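Local coordinates for protein phytase (Debaryomyces castellii, PDB 2GFI) that probably hydrolyses phytate (inositol hexakisphosphate) as a 3-phytase of the histidine acid phosphatase family, releasing phosphate, at residues K84-K89 / E249-N254; N94-G99 / F103-Y108. One frame throughout, in Å; residues are numbered along the deposited sequence.

Contact 1: K84-K89 / E249-N254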
loop_
_atom_site.group_PDB
_atom_site.type_symbol
_atom_site.label_atom_id
_atom_site.label_comp_id
_atom_site.label_asym_id
_atom_site.label_seq_id
_atom_site.Cartn_x
_atom_site.Cartn_y
_atom_site.Cartn_z
ATOM N N LYS A 84 20.139 -17.494 23.333
ATOM C CA LYS A 84 20.405 -18.940 23.286
ATOM C C LYS A 84 19.992 -19.627 24.610
ATOM O O LYS A 84 19.321 -20.674 24.594
ATOM C CB LYS A 84 21.868 -19.199 22.932
ATOM C CG LYS A 84 22.204 -20.671 22.688
ATOM C CD LYS A 84 21.070 -21.351 21.972
ATOM C CE LYS A 84 21.512 -22.649 21.268
ATOM N NZ LYS A 84 22.015 -23.678 22.187
ATOM N N ALA A 85 20.389 -19.038 25.734
ATOM C CA ALA A 85 19.929 -19.464 27.066
ATOM C C ALA A 85 18.389 -19.502 27.232
ATOM O O ALA A 85 17.840 -20.462 27.783
ATOM C CB ALA A 85 20.603 -18.622 28.187
ATOM N N VAL A 86 17.687 -18.479 26.754
ATOM C CA VAL A 86 16.229 -18.505 26.809
ATOM C C VAL A 86 15.704 -19.597 25.907
ATOM O O VAL A 86 14.807 -20.339 26.297
ATOM C CB VAL A 86 15.551 -17.136 26.466
ATOM C CG1 VAL A 86 14.013 -17.230 26.690
ATOM C CG2 VAL A 86 16.083 -16.041 27.370
ATOM N N TYR A 87 16.248 -19.704 24.698
ATOM C CA TYR A 87 15.823 -20.732 23.777
ATOM C C TYR A 87 15.928 -22.120 24.436
ATOM O O TYR A 87 15.035 -22.955 24.283
ATOM C CB TYR A 87 16.682 -20.685 22.506
ATOM C CG TYR A 87 16.446 -21.853 21.550
ATOM C CD1 TYR A 87 15.435 -21.801 20.571
ATOM C CD2 TYR A 87 17.261 -22.999 21.608
ATOM C CE1 TYR A 87 15.232 -22.876 19.678
ATOM C CE2 TYR A 87 17.084 -24.055 20.741
ATOM C CZ TYR A 87 16.061 -23.991 19.788
ATOM O OH TYR A 87 15.907 -25.051 18.955
ATOM N N GLU A 88 17.051 -22.354 25.137
ATOM C CA GLU A 88 17.348 -23.621 25.780
ATOM C C GLU A 88 16.407 -23.870 26.967
ATOM O O GLU A 88 15.929 -24.993 27.117
ATOM C CB GLU A 88 18.825 -23.698 26.191
ATOM C CG GLU A 88 19.809 -24.003 25.050
ATOM C CD GLU A 88 19.410 -25.206 24.168
ATOM O OE1 GLU A 88 18.732 -26.156 24.640
ATOM O OE2 GLU A 88 19.786 -25.236 22.966
ATOM N N LYS A 89 16.138 -22.835 27.782
ATOM C CA LYS A 89 15.098 -22.919 28.817
ATOM C C LYS A 89 13.759 -23.322 28.204
ATOM O O LYS A 89 13.099 -24.211 28.725
ATOM C CB LYS A 89 14.950 -21.614 29.608
ATOM C CG LYS A 89 16.054 -21.422 30.623
ATOM C CD LYS A 89 16.048 -20.072 31.335
ATOM C CE LYS A 89 15.023 -20.043 32.471
ATOM N NZ LYS A 89 15.255 -18.861 33.358
ATOM N N GLU A 249 10.767 -13.201 34.050
ATOM C CA GLU A 249 10.428 -11.902 33.501
ATOM C C GLU A 249 11.590 -11.370 32.682
ATOM O O GLU A 249 11.360 -10.826 31.621
ATOM C CB GLU A 249 10.122 -10.931 34.623
ATOM C CG GLU A 249 8.668 -10.918 35.027
ATOM C CD GLU A 249 8.355 -11.801 36.213
ATOM O OE1 GLU A 249 9.132 -12.738 36.495
ATOM O OE2 GLU A 249 7.319 -11.556 36.874
ATOM N N ASP A 250 12.813 -11.567 33.189
ATOM C CA ASP A 250 14.068 -11.321 32.492
ATOM C C ASP A 250 14.154 -12.031 31.155
ATOM O O ASP A 250 14.601 -11.442 30.192
ATOM C CB ASP A 250 15.280 -11.786 33.347
ATOM C CG ASP A 250 16.659 -11.475 32.675
ATOM O OD1 ASP A 250 16.871 -10.258 32.354
ATOM O OD2 ASP A 250 17.599 -12.355 32.452
ATOM N N ASP A 251 13.795 -13.309 31.127
ATOM C CA ASP A 251 13.708 -14.092 29.898
ATOM C C ASP A 251 12.742 -13.479 28.890
ATOM O O ASP A 251 13.103 -13.270 27.742
ATOM C CB ASP A 251 13.284 -15.526 30.222
ATOM C CG ASP A 251 14.329 -16.257 31.072
ATOM O OD1 ASP A 251 15.516 -15.821 31.076
ATOM O OD2 ASP A 251 14.061 -17.249 31.774
ATOM N N VAL A 252 11.528 -13.198 29.358
ATOM C CA VAL A 252 10.471 -12.593 28.589
ATOM C C VAL A 252 10.962 -11.248 28.033
ATOM O O VAL A 252 10.795 -10.971 26.869
ATOM C CB VAL A 252 9.191 -12.413 29.430
ATOM C CG1 VAL A 252 8.103 -11.683 28.620
ATOM C CG2 VAL A 252 8.670 -13.768 29.936
ATOM N N SER A 253 11.601 -10.451 28.860
ATOM C CA SER A 253 12.147 -9.194 28.415
ATOM C C SER A 253 13.143 -9.355 27.256
ATOM O O SER A 253 13.174 -8.549 26.354
ATOM C CB SER A 253 12.838 -8.525 29.569
ATOM O OG SER A 253 13.253 -7.243 29.152
ATOM N N ASN A 254 13.927 -10.429 27.291
ATOM C CA ASN A 254 14.878 -10.773 26.248
ATOM C C ASN A 254 14.231 -11.312 24.991
ATOM O O ASN A 254 14.811 -11.324 23.911
ATOM C CB ASN A 254 15.878 -11.785 26.818
ATOM C CG ASN A 254 16.908 -11.120 27.693
ATOM O OD1 ASN A 254 17.398 -11.692 28.675
ATOM N ND2 ASN A 254 17.237 -9.891 27.349
#
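Lys89 and Asp251 carry the polar half of this helix crossing. The ammonium NZ of Lys89 donates to OD2 of Asp251 in a salt bridge of 2.6 Å, taken on the syn lone pair, the side of the other carboxylate oxygen. The two side chains meet at about a right angle. Lys89 runs mostly extended but bends once, at chi3 (80°); the bond leaves NZ at a steep bend, so Lys89 CE is drawn in tightly beside Asp251 OD2, at 3.0 Å. Asp251 keeps CG beside its own backbone N (chi1 -64°), turning the carboxylate back toward the start of its helix; there OD2 also accepts a hydrogen bond from the backbone N of Thr248. OD2 of the buried Asp251 is thus gripped by a charged tip and a backbone amide, which probably stabilises the carboxylate in its ionised form.

The apolar half belongs to Val86, one turn earlier. Its two methyls straddle CB of Asp251, with CG1 and CG2 each 4.0 Å from that atom, and CG2 lies 3.8 Å from Asp251 OD1. Val86 CG2 also reaches CB of Asn254, at 4.3 Å, and beyond the segment the valine rests on Leu255.

Behind the second helix, Val252 and Glu249 pack on helix 229-241. The axes of 84-89 and 249-254 approach to 10.0 Å, with 117° between their directions; Val86, Lys89 and Asp251 make most of the contact, with Asn254 at its margin. Such helix-on-helix packing is consistent with the helical part that histidine acid phosphatases of this branch carry beside their central sheet.

Contact 2: N94-G99 / F103-Y108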
loop_
_atom_site.group_PDB
_atom_site.type_symbol
_atom_site.label_atom_id
_atom_site.label_comp_id
_atom_site.label_asym_id
_atom_site.label_seq_id
_atom_site.Cartn_x
_atom_site.Cartn_y
_atom_site.Cartn_z
ATOM N N ASN A 94 9.085 -29.626 29.588
ATOM C CA ASN A 94 8.638 -30.918 29.150
ATOM C C ASN A 94 7.121 -30.906 29.163
ATOM O O ASN A 94 6.470 -30.637 30.192
ATOM C CB ASN A 94 9.301 -32.052 29.944
ATOM C CG ASN A 94 8.392 -32.631 30.966
ATOM O OD1 ASN A 94 8.092 -31.982 31.998
ATOM N ND2 ASN A 94 7.913 -33.862 30.694
ATOM N N GLY A 95 6.568 -31.123 27.986
ATOM C CA GLY A 95 5.222 -30.683 27.704
ATOM C C GLY A 95 5.212 -30.202 26.272
ATOM O O GLY A 95 6.258 -29.853 25.709
ATOM N N THR A 96 4.030 -30.225 25.678
ATOM C CA THR A 96 3.806 -29.642 24.379
ATOM C C THR A 96 3.367 -28.207 24.599
ATOM O O THR A 96 2.428 -27.955 25.344
ATOM C CB THR A 96 2.729 -30.429 23.690
ATOM O OG1 THR A 96 3.241 -31.743 23.468
ATOM C CG2 THR A 96 2.477 -29.907 22.300
ATOM N N PHE A 97 4.083 -27.267 23.985
ATOM C CA PHE A 97 3.682 -25.863 24.029
ATOM C C PHE A 97 2.343 -25.655 23.353
ATOM O O PHE A 97 2.071 -26.230 22.313
ATOM C CB PHE A 97 4.736 -24.975 23.353
ATOM C CG PHE A 97 5.963 -24.750 24.189
ATOM C CD1 PHE A 97 5.949 -23.817 25.214
ATOM C CD2 PHE A 97 7.131 -25.465 23.941
ATOM C CE1 PHE A 97 7.075 -23.582 25.997
ATOM C CE2 PHE A 97 8.273 -25.242 24.725
ATOM C CZ PHE A 97 8.240 -24.291 25.756
ATOM N N LYS A 98 1.508 -24.833 23.961
ATOM C CA LYS A 98 0.211 -24.459 23.396
ATOM C C LYS A 98 0.153 -22.942 23.341
ATOM O O LYS A 98 1.055 -22.296 23.841
ATOM C CB LYS A 98 -0.948 -25.048 24.224
ATOM C CG LYS A 98 -1.031 -26.616 24.106
ATOM C CD LYS A 98 -2.312 -27.214 24.703
ATOM C CE LYS A 98 -2.410 -26.963 26.214
ATOM N NZ LYS A 98 -1.211 -27.480 26.921
ATOM N N GLY A 99 -0.900 -22.377 22.726
ATOM C CA GLY A 99 -1.047 -20.936 22.633
ATOM C C GLY A 99 0.012 -20.247 21.778
ATOM O O GLY A 99 0.463 -20.773 20.760
ATOM N N PHE A 103 4.662 -22.583 18.394
ATOM C CA PHE A 103 5.640 -22.713 17.313
ATOM C C PHE A 103 6.940 -23.349 17.834
ATOM O O PHE A 103 7.749 -23.844 17.038
ATOM C CB PHE A 103 5.942 -21.342 16.688
ATOM C CG PHE A 103 6.601 -20.373 17.653
ATOM C CD1 PHE A 103 7.990 -20.304 17.755
ATOM C CD2 PHE A 103 5.829 -19.539 18.468
ATOM C CE1 PHE A 103 8.596 -19.418 18.648
ATOM C CE2 PHE A 103 6.434 -18.670 19.381
ATOM C CZ PHE A 103 7.816 -18.582 19.443
ATOM N N LEU A 104 7.133 -23.301 19.154
ATOM C CA LEU A 104 8.313 -23.874 19.830
ATOM C C LEU A 104 8.434 -25.368 19.650
ATOM O O LEU A 104 9.539 -25.882 19.630
ATOM C CB LEU A 104 8.333 -23.538 21.318
ATOM C CG LEU A 104 8.526 -22.054 21.661
ATOM C CD1 LEU A 104 8.373 -21.837 23.129
ATOM C CD2 LEU A 104 9.897 -21.563 21.189
ATOM N N ASN A 105 7.298 -26.046 19.493
ATOM C CA ASN A 105 7.244 -27.485 19.149
ATOM C C ASN A 105 7.715 -27.845 17.724
ATOM O O ASN A 105 8.026 -29.008 17.448
ATOM C CB ASN A 105 5.807 -28.038 19.283
ATOM C CG ASN A 105 5.145 -27.691 20.614
ATOM O OD1 ASN A 105 5.743 -27.811 21.672
ATOM N ND2 ASN A 105 3.893 -27.244 20.541
ATOM N N ASP A 106 7.741 -26.880 16.804
ATOM C CA ASP A 106 7.823 -27.251 15.387
ATOM C C ASP A 106 9.217 -27.336 14.802
ATOM O O ASP A 106 9.489 -26.723 13.767
ATOM C CB ASP A 106 6.944 -26.341 14.534
ATOM C CG ASP A 106 5.529 -26.286 15.044
ATOM O OD1 ASP A 106 4.880 -25.231 14.865
ATOM O OD2 ASP A 106 4.990 -27.235 15.657
ATOM N N ASP A 107 10.094 -28.119 15.434
ATOM C CA ASP A 107 11.491 -28.134 15.027
ATOM C C ASP A 107 11.923 -26.709 14.941
ATOM O O ASP A 107 12.393 -26.246 13.894
ATOM C CB ASP A 107 11.663 -28.774 13.651
ATOM C CG ASP A 107 11.244 -30.219 13.636
ATOM O OD1 ASP A 107 11.290 -30.862 14.735
ATOM O OD2 ASP A 107 10.873 -30.783 12.568
ATOM N N TYR A 108 11.712 -25.989 16.026
ATOM C CA TYR A 108 12.038 -24.604 16.012
ATOM C C TYR A 108 13.527 -24.499 16.314
ATOM O O TYR A 108 13.982 -24.874 17.389
ATOM C CB TYR A 108 11.177 -23.877 17.022
ATOM C CG TYR A 108 11.436 -22.410 17.128
ATOM C CD1 TYR A 108 11.180 -21.548 16.058
ATOM C CD2 TYR A 108 11.902 -21.864 18.320
ATOM C CE1 TYR A 108 11.409 -20.191 16.181
ATOM C CE2 TYR A 108 12.113 -20.513 18.450
ATOM C CZ TYR A 108 11.873 -19.684 17.381
ATOM O OH TYR A 108 12.086 -18.332 17.544
HETATM O O HOH W 1 2.112 -20.553 17.904
#
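Within the long loop that joins helix 77-91 to helix 133-148, the side-chain amide of Asn105 docks on the backbone of Phe97 at two points. OD1 of Asn105 accepts from Phe97 N at 2.9 Å, the N-H arriving in the carbonyl plane on a lone pair. On the other branch, ND2 donates to Phe97 O at 2.7 Å; the oxygen lies almost in the amide plane, while the donor is tilted 18° from the plane of the Phe97 carbonyl. The primary amide therefore copies the donor-acceptor pattern of a strand neighbour, fixing its own flip, and both bonds reach a Phe97 whose backbone is extended. CG2 of Thr96 comes across at about a right angle, 3.5 Å from Asn105 ND2.

Leu104 and Asn105 are neighbours in a short 3-10 segment; the first meets the ring of Phe97, the second its backbone. CD1 of Leu104 stands over the centre of the Phe97 ring in a CH-pi contact, 3.5 Å from the centroid and 8° off the normal, while Leu104 CB touches Phe97 CD2. Asn105 OD1 lies at the ring's edge. Tyr93 meets the same ring with its plane inclined about 40°. Past the 3-10 segment, Asp106 centres an inverse gamma turn, and its OD2 accepts from Gly99 N of a second subunit.

Contact 2 is nested inside the much longer loop of chain closed by contact 1, and their centres lie about 15 Å apart on the same side of the chain's centre. They meet directly through Tyr87 OH and Tyr108 O, 2.5 Å apart in a probable hydrogen bond. Helix 77-91 is shared ground: Leu104 of contact 2 packs on its Leu90 and Met91, just beyond the segment used in contact 1. Both contacts lie away from the predicted catalytic residues His70 and Asp333. Contact 1 is centred about 24 Å from the centre of the chain and contact 2 about 34 Å, where the latter also meets a second subunit.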